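Local structure of lipid II:glycine glycyltransferase (Staphylococcus aureus, 6SNR) at residues A[21-24]-A[28-31]; A[57-62]-A[68-73]; A[165-170]-A[374-379]. The protein probably attaches the first glycine of the pentaglycine bridge to the lysine of membrane-bound lipid II, using glycyl-tRNA as donor, in staphylococcal cell-wall synthesis. All blocks are in the same frame, centred on the assembly; numbering follows the deposited sequence.

Interaction 1: A[21-24]-A[28-31]; sequences GDLL and KWAE
Leu-24 lays its CD2 methyl over one face of the Trp-29 indole, a CH-pi contact in which CD2 sits 3.7 Å from the centroid of the six-membered ring of Trp-29 and 22° off the ring normal. The motif beside it is an Asx turn at Asp-22, leading into a 3-10 segment that begins at Leu-23, just before helix 27-33 of this FemABX-family protein. The turn is closed by Leu-24 N, which donates to Asp-22 OD2 at 3.0 Å with an almost straight N-H...O angle of 171°. OD2 is met on its anti side, the donor 32° out of the carboxylate plane, while OD1 is hydrogen-bonded to Tyr-317 OH; bonds on both oxygens restrain the rotation of the carboxylate. Leu-24 and Trp-29 lie side by side, pointing the same way, and the first torsion of Trp-29, with CG anti to the backbone N, swings the indole under Leu-24 CD2. Leu-23 instead crosses the indole at about a right angle, and its CG comes within 4.1 Å of Trp-29 CE3. Leu-220 of helix 210-220 touches both Leu-23 and Trp-29, continuing this apolar cluster. At the root of the indole, Leu-23 O lies 3.3 Å from Trp-29 CB.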
loop_
_atom_site.group_PDB
_atom_site.type_symbol
_atom_site.label_atom_id
_atom_site.label_comp_id
_atom_site.label_asym_id
_atom_site.label_seq_id
_atom_site.Cartn_x
_atom_site.Cartn_y
_atom_site.Cartn_z
ATOM N N GLY A 21 -8.424 12.466 6.869
ATOM C CA GLY A 21 -8.948 11.125 6.852
ATOM C C GLY A 21 -7.897 10.052 6.655
ATOM O O GLY A 21 -6.744 10.351 6.314
ATOM N N ASP A 22 -8.274 8.811 6.934
ATOM C CA ASP A 22 -7.326 7.688 6.855
ATOM C C ASP A 22 -8.119 6.416 6.842
ATOM O O ASP A 22 -9.231 6.335 7.445
ATOM C CB ASP A 22 -6.321 7.679 8.028
ATOM C CG ASP A 22 -5.158 6.732 7.787
ATOM O OD1 ASP A 22 -4.276 7.151 6.970
ATOM O OD2 ASP A 22 -5.143 5.600 8.295
ATOM N N LEU A 23 -7.537 5.387 6.235
ATOM C CA LEU A 23 -8.040 4.019 6.293
ATOM C C LEU A 23 -8.426 3.570 7.741
ATOM O O LEU A 23 -9.447 2.886 7.946
ATOM C CB LEU A 23 -6.980 3.069 5.734
ATOM C CG LEU A 23 -7.226 1.594 5.766
ATOM C CD1 LEU A 23 -8.395 1.258 4.846
ATOM C CD2 LEU A 23 -5.954 0.789 5.426
ATOM N N LEU A 24 -7.601 3.912 8.734
ATOM C CA LEU A 24 -7.784 3.382 10.075
ATOM C C LEU A 24 -8.965 4.036 10.827
ATOM O O LEU A 24 -9.270 3.586 11.925
ATOM C CB LEU A 24 -6.466 3.502 10.875
ATOM C CG LEU A 24 -5.220 2.826 10.331
ATOM C CD1 LEU A 24 -4.130 2.628 11.405
ATOM C CD2 LEU A 24 -5.382 1.635 9.420
ATOM N N LYS A 28 -15.354 -0.098 8.190
ATOM C CA LYS A 28 -15.011 -1.470 7.866
ATOM C C LYS A 28 -13.609 -1.849 8.394
ATOM O O LYS A 28 -13.346 -3.020 8.611
ATOM C CB LYS A 28 -15.085 -1.709 6.350
ATOM C CG LYS A 28 -16.454 -1.544 5.762
ATOM C CD LYS A 28 -17.434 -2.546 6.304
ATOM C CE LYS A 28 -18.632 -2.640 5.350
ATOM N NZ LYS A 28 -18.237 -3.031 3.949
ATOM N N TRP A 29 -12.757 -0.845 8.625
ATOM C CA TRP A 29 -11.472 -1.143 9.320
ATOM C C TRP A 29 -11.763 -1.575 10.771
ATOM O O TRP A 29 -11.194 -2.562 11.298
ATOM C CB TRP A 29 -10.551 0.045 9.302
ATOM C CG TRP A 29 -9.273 -0.260 9.984
ATOM C CD1 TRP A 29 -8.930 0.070 11.265
ATOM C CD2 TRP A 29 -8.183 -1.026 9.460
ATOM N NE1 TRP A 29 -7.709 -0.444 11.563
ATOM C CE2 TRP A 29 -7.219 -1.113 10.479
ATOM C CE3 TRP A 29 -7.928 -1.652 8.231
ATOM C CZ2 TRP A 29 -6.006 -1.754 10.296
ATOM C CZ3 TRP A 29 -6.747 -2.309 8.059
ATOM C CH2 TRP A 29 -5.792 -2.360 9.092
ATOM N N ALA A 30 -12.670 -0.869 11.439
ATOM C CA ALA A 30 -13.101 -1.330 12.785
ATOM C C ALA A 30 -13.631 -2.732 12.774
ATOM O O ALA A 30 -13.340 -3.518 13.684
ATOM C CB ALA A 30 -14.112 -0.366 13.388
ATOM N N GLU A 31 -14.329 -3.126 11.704
ATOM C CA GLU A 31 -14.796 -4.498 11.627
ATOM C C GLU A 31 -13.646 -5.492 11.706
ATOM O O GLU A 31 -13.778 -6.528 12.343
ATOM C CB GLU A 31 -15.617 -4.767 10.351
ATOM C CG GLU A 31 -16.929 -4.042 10.319
ATOM C CD GLU A 31 -17.990 -4.677 11.188
ATOM O OE1 GLU A 31 -17.840 -5.850 11.595
ATOM O OE2 GLU A 31 -18.978 -3.969 11.468
#

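Interaction 2: A[57-62]-A[68-73]; sequences LLFKKV and TLCYIS
Cys-70 SG lies obliquely beside the Phe-59 ring, 4.3 Å from the centroid of Phe-59 and 35° off its normal, a sulfur-aromatic contact. The CB of Cys-70 packs 3.5 Å from Phe-59 CE1, and its SG also meets Leu-57 CG at 3.8 Å. With SG of Cys-70 anti to the backbone N, the sulfur reaches both neighbours on the opposite strand. Thr-68 OG1 stands at the edge of the Phe-59 ring, near its plane. Further along, Leu-57 and Ile-72 lie side by side and meet through their CD1 methyls. These contacts are set by the backbone of an antiparallel beta hairpin, strands 50-61 and 68-78, whose segment axes run at 154°. Phe-59 and Cys-70 form a non-hydrogen-bonded pair, flanked by the hydrogen-bonded pairs Leu-58 with Tyr-71 and Lys-60 with Leu-69. Tyr-71 N to Leu-58 O is short and nearly linear, 2.7 Å at 178°; the return bond from Leu-58 N to Tyr-71 O is 2.9 Å. In the outer shell, Ile-96 of helix 83-99 packs on Leu-57 and Phe-59, Thr-68 OG1 bonds Glu-100 O, and Tyr-71 OH bonds Asp-108 and Gln-143.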
loop_
_atom_site.group_PDB
_atom_site.type_symbol
_atom_site.label_atom_id
_atom_site.label_comp_id
_atom_site.label_asym_id
_atom_site.label_seq_id
_atom_site.Cartn_x
_atom_site.Cartn_y
_atom_site.Cartn_z
ATOM N N LEU A 57 -13.568 5.511 17.678
ATOM C CA LEU A 57 -12.855 5.099 18.901
ATOM C C LEU A 57 -12.844 3.620 18.992
ATOM O O LEU A 57 -13.907 2.959 18.884
ATOM C CB LEU A 57 -13.598 5.683 20.152
ATOM C CG LEU A 57 -13.542 7.174 20.450
ATOM C CD1 LEU A 57 -13.900 8.118 19.342
ATOM C CD2 LEU A 57 -14.434 7.435 21.682
ATOM N N LEU A 58 -11.676 3.013 19.198
ATOM C CA LEU A 58 -11.575 1.608 19.408
ATOM C C LEU A 58 -11.198 1.392 20.858
ATOM O O LEU A 58 -10.244 1.977 21.365
ATOM C CB LEU A 58 -10.500 0.959 18.517
ATOM C CG LEU A 58 -10.864 1.013 17.025
ATOM C CD1 LEU A 58 -9.703 0.508 16.147
ATOM C CD2 LEU A 58 -12.094 0.181 16.770
ATOM N N PHE A 59 -11.918 0.492 21.492
ATOM C CA PHE A 59 -11.623 0.079 22.881
ATOM C C PHE A 59 -11.180 -1.356 23.015
ATOM O O PHE A 59 -11.725 -2.262 22.351
ATOM C CB PHE A 59 -12.935 0.256 23.741
ATOM C CG PHE A 59 -13.330 1.663 23.933
ATOM C CD1 PHE A 59 -12.900 2.407 24.998
ATOM C CD2 PHE A 59 -14.212 2.290 23.061
ATOM C CE1 PHE A 59 -13.272 3.716 25.162
ATOM C CE2 PHE A 59 -14.568 3.594 23.214
ATOM C CZ PHE A 59 -14.115 4.345 24.270
ATOM N N LYS A 60 -10.258 -1.603 23.970
ATOM C CA LYS A 60 -9.840 -2.958 24.248
ATOM C C LYS A 60 -9.479 -3.037 25.719
ATOM O O LYS A 60 -8.816 -2.166 26.227
ATOM C CB LYS A 60 -8.663 -3.411 23.403
ATOM C CG LYS A 60 -8.301 -4.892 23.541
ATOM C CD LYS A 60 -7.256 -5.317 22.537
ATOM C CE LYS A 60 -6.711 -6.701 22.822
ATOM N NZ LYS A 60 -5.812 -7.179 21.718
ATOM N N LYS A 61 -9.918 -4.125 26.361
ATOM C CA LYS A 61 -9.629 -4.358 27.785
ATOM C C LYS A 61 -8.134 -4.573 28.004
ATOM O O LYS A 61 -7.464 -5.265 27.227
ATOM C CB LYS A 61 -10.419 -5.572 28.259
ATOM C CG LYS A 61 -10.104 -6.052 29.680
ATOM C CD LYS A 61 -10.040 -7.576 29.735
ATOM C CE LYS A 61 -9.021 -8.124 28.743
ATOM N NZ LYS A 61 -8.213 -9.303 29.180
ATOM N N VAL A 62 -7.621 -3.975 29.082
ATOM C CA VAL A 62 -6.184 -4.157 29.478
ATOM C C VAL A 62 -6.032 -5.527 30.183
ATOM O O VAL A 62 -6.813 -5.823 31.097
ATOM C CB VAL A 62 -5.689 -3.003 30.368
ATOM C CG1 VAL A 62 -4.222 -3.220 30.723
ATOM C CG2 VAL A 62 -5.832 -1.636 29.698
ATOM N N THR A 68 -9.845 -0.102 30.149
ATOM C CA THR A 68 -9.615 -0.227 28.722
ATOM C C THR A 68 -8.620 0.836 28.269
ATOM O O THR A 68 -8.377 1.825 28.965
ATOM C CB THR A 68 -10.928 -0.027 27.910
ATOM O OG1 THR A 68 -11.506 1.233 28.235
ATOM C CG2 THR A 68 -11.920 -1.145 28.140
ATOM N N LEU A 69 -8.070 0.657 27.074
ATOM C CA LEU A 69 -7.498 1.739 26.280
ATOM C C LEU A 69 -8.537 2.230 25.266
ATOM O O LEU A 69 -9.193 1.389 24.669
ATOM C CB LEU A 69 -6.259 1.274 25.492
ATOM C CG LEU A 69 -5.610 2.359 24.555
ATOM C CD1 LEU A 69 -5.135 3.619 25.262
ATOM C CD2 LEU A 69 -4.494 1.769 23.685
ATOM N N CYS A 70 -8.689 3.538 25.147
ATOM C CA CYS A 70 -9.419 4.188 24.043
ATOM C C CYS A 70 -8.410 4.613 22.997
ATOM O O CYS A 70 -7.615 5.536 23.213
ATOM C CB CYS A 70 -10.217 5.406 24.533
ATOM S SG CYS A 70 -11.130 6.262 23.229
ATOM N N TYR A 71 -8.431 3.963 21.825
ATOM C CA TYR A 71 -7.473 4.296 20.788
ATOM C C TYR A 71 -8.209 4.792 19.543
ATOM O O TYR A 71 -9.005 4.031 18.948
ATOM C CB TYR A 71 -6.612 3.080 20.481
ATOM C CG TYR A 71 -5.567 3.255 19.387
ATOM C CD1 TYR A 71 -4.931 4.475 19.158
ATOM C CD2 TYR A 71 -5.303 2.190 18.521
ATOM C CE1 TYR A 71 -4.013 4.639 18.112
ATOM C CE2 TYR A 71 -4.380 2.340 17.476
ATOM C CZ TYR A 71 -3.732 3.553 17.304
ATOM O OH TYR A 71 -2.849 3.685 16.225
ATOM N N ILE A 72 -7.959 6.032 19.201
ATOM C CA ILE A 72 -8.554 6.716 18.031
ATOM C C ILE A 72 -7.509 6.648 16.932
ATOM O O ILE A 72 -6.757 7.599 16.710
ATOM C CB ILE A 72 -8.999 8.160 18.316
ATOM C CG1 ILE A 72 -9.894 8.211 19.579
ATOM C CG2 ILE A 72 -9.719 8.771 17.102
ATOM C CD1 ILE A 72 -10.483 9.551 19.927
ATOM N N SER A 73 -7.470 5.503 16.255
ATOM C CA SER A 73 -6.313 5.175 15.340
ATOM C C SER A 73 -6.392 6.013 14.065
ATOM O O SER A 73 -7.344 5.905 13.251
ATOM C CB SER A 73 -6.303 3.668 14.992
ATOM O OG SER A 73 -7.559 3.192 14.453
#

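Interaction 3: A[165-170]-A[374-379]; sequences RRNRSK and KKVWGT
The backbone of 374-379 leaves helix 368-374 through a type I beta turn, Lys-374 to Trp-377, whose Val-376 faces the first turn of helix 165-177, the CA atoms of Asn-167 and Val-376 being 6.4 Å apart. Asn-167 carries the contact from the helix side. Asn-167 ND2 stands 3.3 Å above the Trp-377 ring plane, over the centre of one face, and the amide plane is turned 82° from the ring, so the amide approaches upright instead of stacking flat. Asn-167 ND2 also gives a weak hydrogen bond to Val-376 O, 3.2 Å with an angle of 134°. The CG of Asn-167 lies anti to its backbone N (chi1 -167°), which extends the amide from the helix toward the turn, and Val-376 CG2 packs 3.9 Å from Asn-167 CG. The loop containing this turn links helix 368-374 to strand 380-383, an outermost strand of a seven-stranded mixed sheet. Thr-379 OG1, two residues beyond the turn, donates back to Lys-374 O at 2.8 Å, closing the loop. On the helix side, Glu-164 takes the N-H of Asn-167 on OE1, and its backbone bonds that of Val-376. Around the indole, Phe-163 meets Trp-377 edge-to-face, and Phe-354 and Phe-373 add further rings.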
loop_
_atom_site.group_PDB
_atom_site.type_symbol
_atom_site.label_atom_id
_atom_site.label_comp_id
_atom_site.label_asym_id
_atom_site.label_seq_id
_atom_site.Cartn_x
_atom_site.Cartn_y
_atom_site.Cartn_z
ATOM N N ARG A 165 16.674 6.311 -11.007
ATOM C CA ARG A 165 17.059 5.952 -12.369
ATOM C C ARG A 165 17.229 4.465 -12.662
ATOM O O ARG A 165 16.665 3.990 -13.640
ATOM C CB ARG A 165 18.341 6.723 -12.706
ATOM C CG ARG A 165 18.772 6.614 -14.159
ATOM C CD ARG A 165 19.918 7.574 -14.412
ATOM N NE ARG A 165 20.231 7.626 -15.852
ATOM C CZ ARG A 165 21.417 7.982 -16.334
ATOM N NH1 ARG A 165 22.418 8.318 -15.522
ATOM N NH2 ARG A 165 21.584 7.977 -17.678
ATOM N N ARG A 166 17.964 3.735 -11.815
ATOM C CA ARG A 166 18.127 2.279 -11.951
ATOM C C ARG A 166 16.759 1.588 -11.887
ATOM O O ARG A 166 16.439 0.696 -12.688
ATOM C CB ARG A 166 19.090 1.703 -10.923
ATOM C CG ARG A 166 20.567 2.119 -11.041
ATOM C CD ARG A 166 21.442 1.092 -10.322
ATOM N NE ARG A 166 22.879 1.271 -10.553
ATOM C CZ ARG A 166 23.795 0.296 -10.534
ATOM N NH1 ARG A 166 23.462 -0.971 -10.305
ATOM N NH2 ARG A 166 25.068 0.592 -10.756
ATOM N N ASN A 167 15.912 2.031 -10.971
ATOM C CA ASN A 167 14.582 1.403 -10.874
ATOM C C ASN A 167 13.704 1.655 -12.094
ATOM O O ASN A 167 12.925 0.785 -12.502
ATOM C CB ASN A 167 13.860 1.922 -9.603
ATOM C CG ASN A 167 12.654 1.108 -9.265
ATOM O OD1 ASN A 167 12.694 -0.112 -9.321
ATOM N ND2 ASN A 167 11.564 1.787 -8.889
ATOM N N ARG A 168 13.807 2.834 -12.717
ATOM C CA ARG A 168 13.073 3.088 -13.951
ATOM C C ARG A 168 13.446 2.049 -14.993
ATOM O O ARG A 168 12.582 1.543 -15.735
ATOM C CB ARG A 168 13.364 4.480 -14.546
ATOM C CG ARG A 168 12.976 5.639 -13.665
ATOM C CD ARG A 168 12.869 6.927 -14.433
ATOM N NE ARG A 168 14.166 7.439 -14.907
ATOM C CZ ARG A 168 15.010 8.236 -14.252
ATOM N NH1 ARG A 168 14.757 8.717 -13.020
ATOM N NH2 ARG A 168 16.148 8.626 -14.875
ATOM N N SER A 169 14.747 1.752 -15.070
ATOM C CA SER A 169 15.201 0.791 -16.055
ATOM C C SER A 169 14.613 -0.605 -15.772
ATOM O O SER A 169 14.204 -1.316 -16.699
ATOM C CB SER A 169 16.729 0.732 -16.124
ATOM O OG SER A 169 17.113 -0.442 -16.811
ATOM N N LYS A 170 14.513 -0.958 -14.492
ATOM C CA LYS A 170 13.990 -2.268 -14.097
ATOM C C LYS A 170 12.492 -2.351 -14.376
ATOM O O LYS A 170 11.991 -3.391 -14.784
ATOM C CB LYS A 170 14.220 -2.572 -12.611
ATOM C CG LYS A 170 15.663 -2.728 -12.148
ATOM C CD LYS A 170 16.266 -4.116 -12.320
ATOM C CE LYS A 170 17.449 -4.287 -11.356
ATOM N NZ LYS A 170 18.433 -5.331 -11.750
ATOM N N LYS A 374 11.817 1.285 -0.322
ATOM C CA LYS A 374 10.792 2.261 -0.587
ATOM C C LYS A 374 11.330 3.550 -1.257
ATOM O O LYS A 374 10.620 4.169 -2.024
ATOM C CB LYS A 374 10.015 2.561 0.719
ATOM C CG LYS A 374 9.318 1.316 1.216
ATOM C CD LYS A 374 8.786 1.478 2.658
ATOM C CE LYS A 374 8.262 0.168 3.243
ATOM N NZ LYS A 374 7.324 0.345 4.437
ATOM N N LYS A 375 12.608 3.874 -1.003
ATOM C CA LYS A 375 13.159 5.146 -1.464
ATOM C C LYS A 375 13.261 5.256 -3.011
ATOM O O LYS A 375 13.361 6.337 -3.520
ATOM C CB LYS A 375 14.519 5.415 -0.818
ATOM C CG LYS A 375 15.689 4.545 -1.298
ATOM C CD LYS A 375 16.941 4.938 -0.534
ATOM C CE LYS A 375 18.208 4.572 -1.296
ATOM N NZ LYS A 375 19.417 5.116 -0.614
ATOM N N VAL A 376 13.236 4.133 -3.729
ATOM C CA VAL A 376 13.445 4.164 -5.188
ATOM C C VAL A 376 12.194 4.333 -6.010
ATOM O O VAL A 376 12.245 4.379 -7.230
ATOM C CB VAL A 376 14.271 2.938 -5.684
ATOM C CG1 VAL A 376 15.618 2.876 -4.994
ATOM C CG2 VAL A 376 13.525 1.633 -5.529
ATOM N N TRP A 377 11.025 4.418 -5.335
ATOM C CA TRP A 377 9.752 4.441 -5.992
ATOM C C TRP A 377 9.082 5.830 -6.131
ATOM O O TRP A 377 7.834 5.950 -6.161
ATOM C CB TRP A 377 8.816 3.446 -5.239
ATOM C CG TRP A 377 9.202 2.049 -5.584
ATOM C CD1 TRP A 377 9.915 1.195 -4.839
ATOM C CD2 TRP A 377 8.882 1.356 -6.802
ATOM N NE1 TRP A 377 10.074 -0.012 -5.512
ATOM C CE2 TRP A 377 9.441 0.066 -6.713
ATOM C CE3 TRP A 377 8.198 1.718 -7.979
ATOM C CZ2 TRP A 377 9.349 -0.882 -7.777
ATOM C CZ3 TRP A 377 8.074 0.758 -9.006
ATOM C CH2 TRP A 377 8.690 -0.519 -8.891
ATOM N N GLY A 378 9.884 6.884 -6.296
ATOM C CA GLY A 378 9.349 8.208 -6.411
ATOM C C GLY A 378 8.647 8.728 -5.144
ATOM O O GLY A 378 7.760 9.582 -5.216
ATOM N N THR A 379 9.157 8.255 -4.023
ATOM C CA THR A 379 8.579 8.543 -2.724
ATOM C C THR A 379 9.167 9.756 -2.072
ATOM O O THR A 379 10.366 10.049 -2.245
ATOM C CB THR A 379 8.816 7.368 -1.772
ATOM O OG1 THR A 379 10.193 6.961 -1.817
ATOM C CG2 THR A 379 7.922 6.175 -2.135
#

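Interactions 1 and 2 lie on the same side of the chain's centre and touch: Leu-24 O probably hydrogen-bonds Ser-73 OG at 3.1 Å, and Ala-30 packs on Leu-58, placing helix 27-33 against the hairpin. Interaction 3 is on the opposite side of the centre, its own centre about 30 Å from that of interaction 1 and about 39 Å from that of interaction 2, and concerns elements next to the other seven-stranded sheet. All three are largely buried, although interaction 2 has solvent-exposed Lys-61 at its margin. Their chemistry differs: interaction 2 combines regular backbone bonding with apolar packing, interaction 1 has no hydrogen bond between its segments, and interaction 3 relies on one amide.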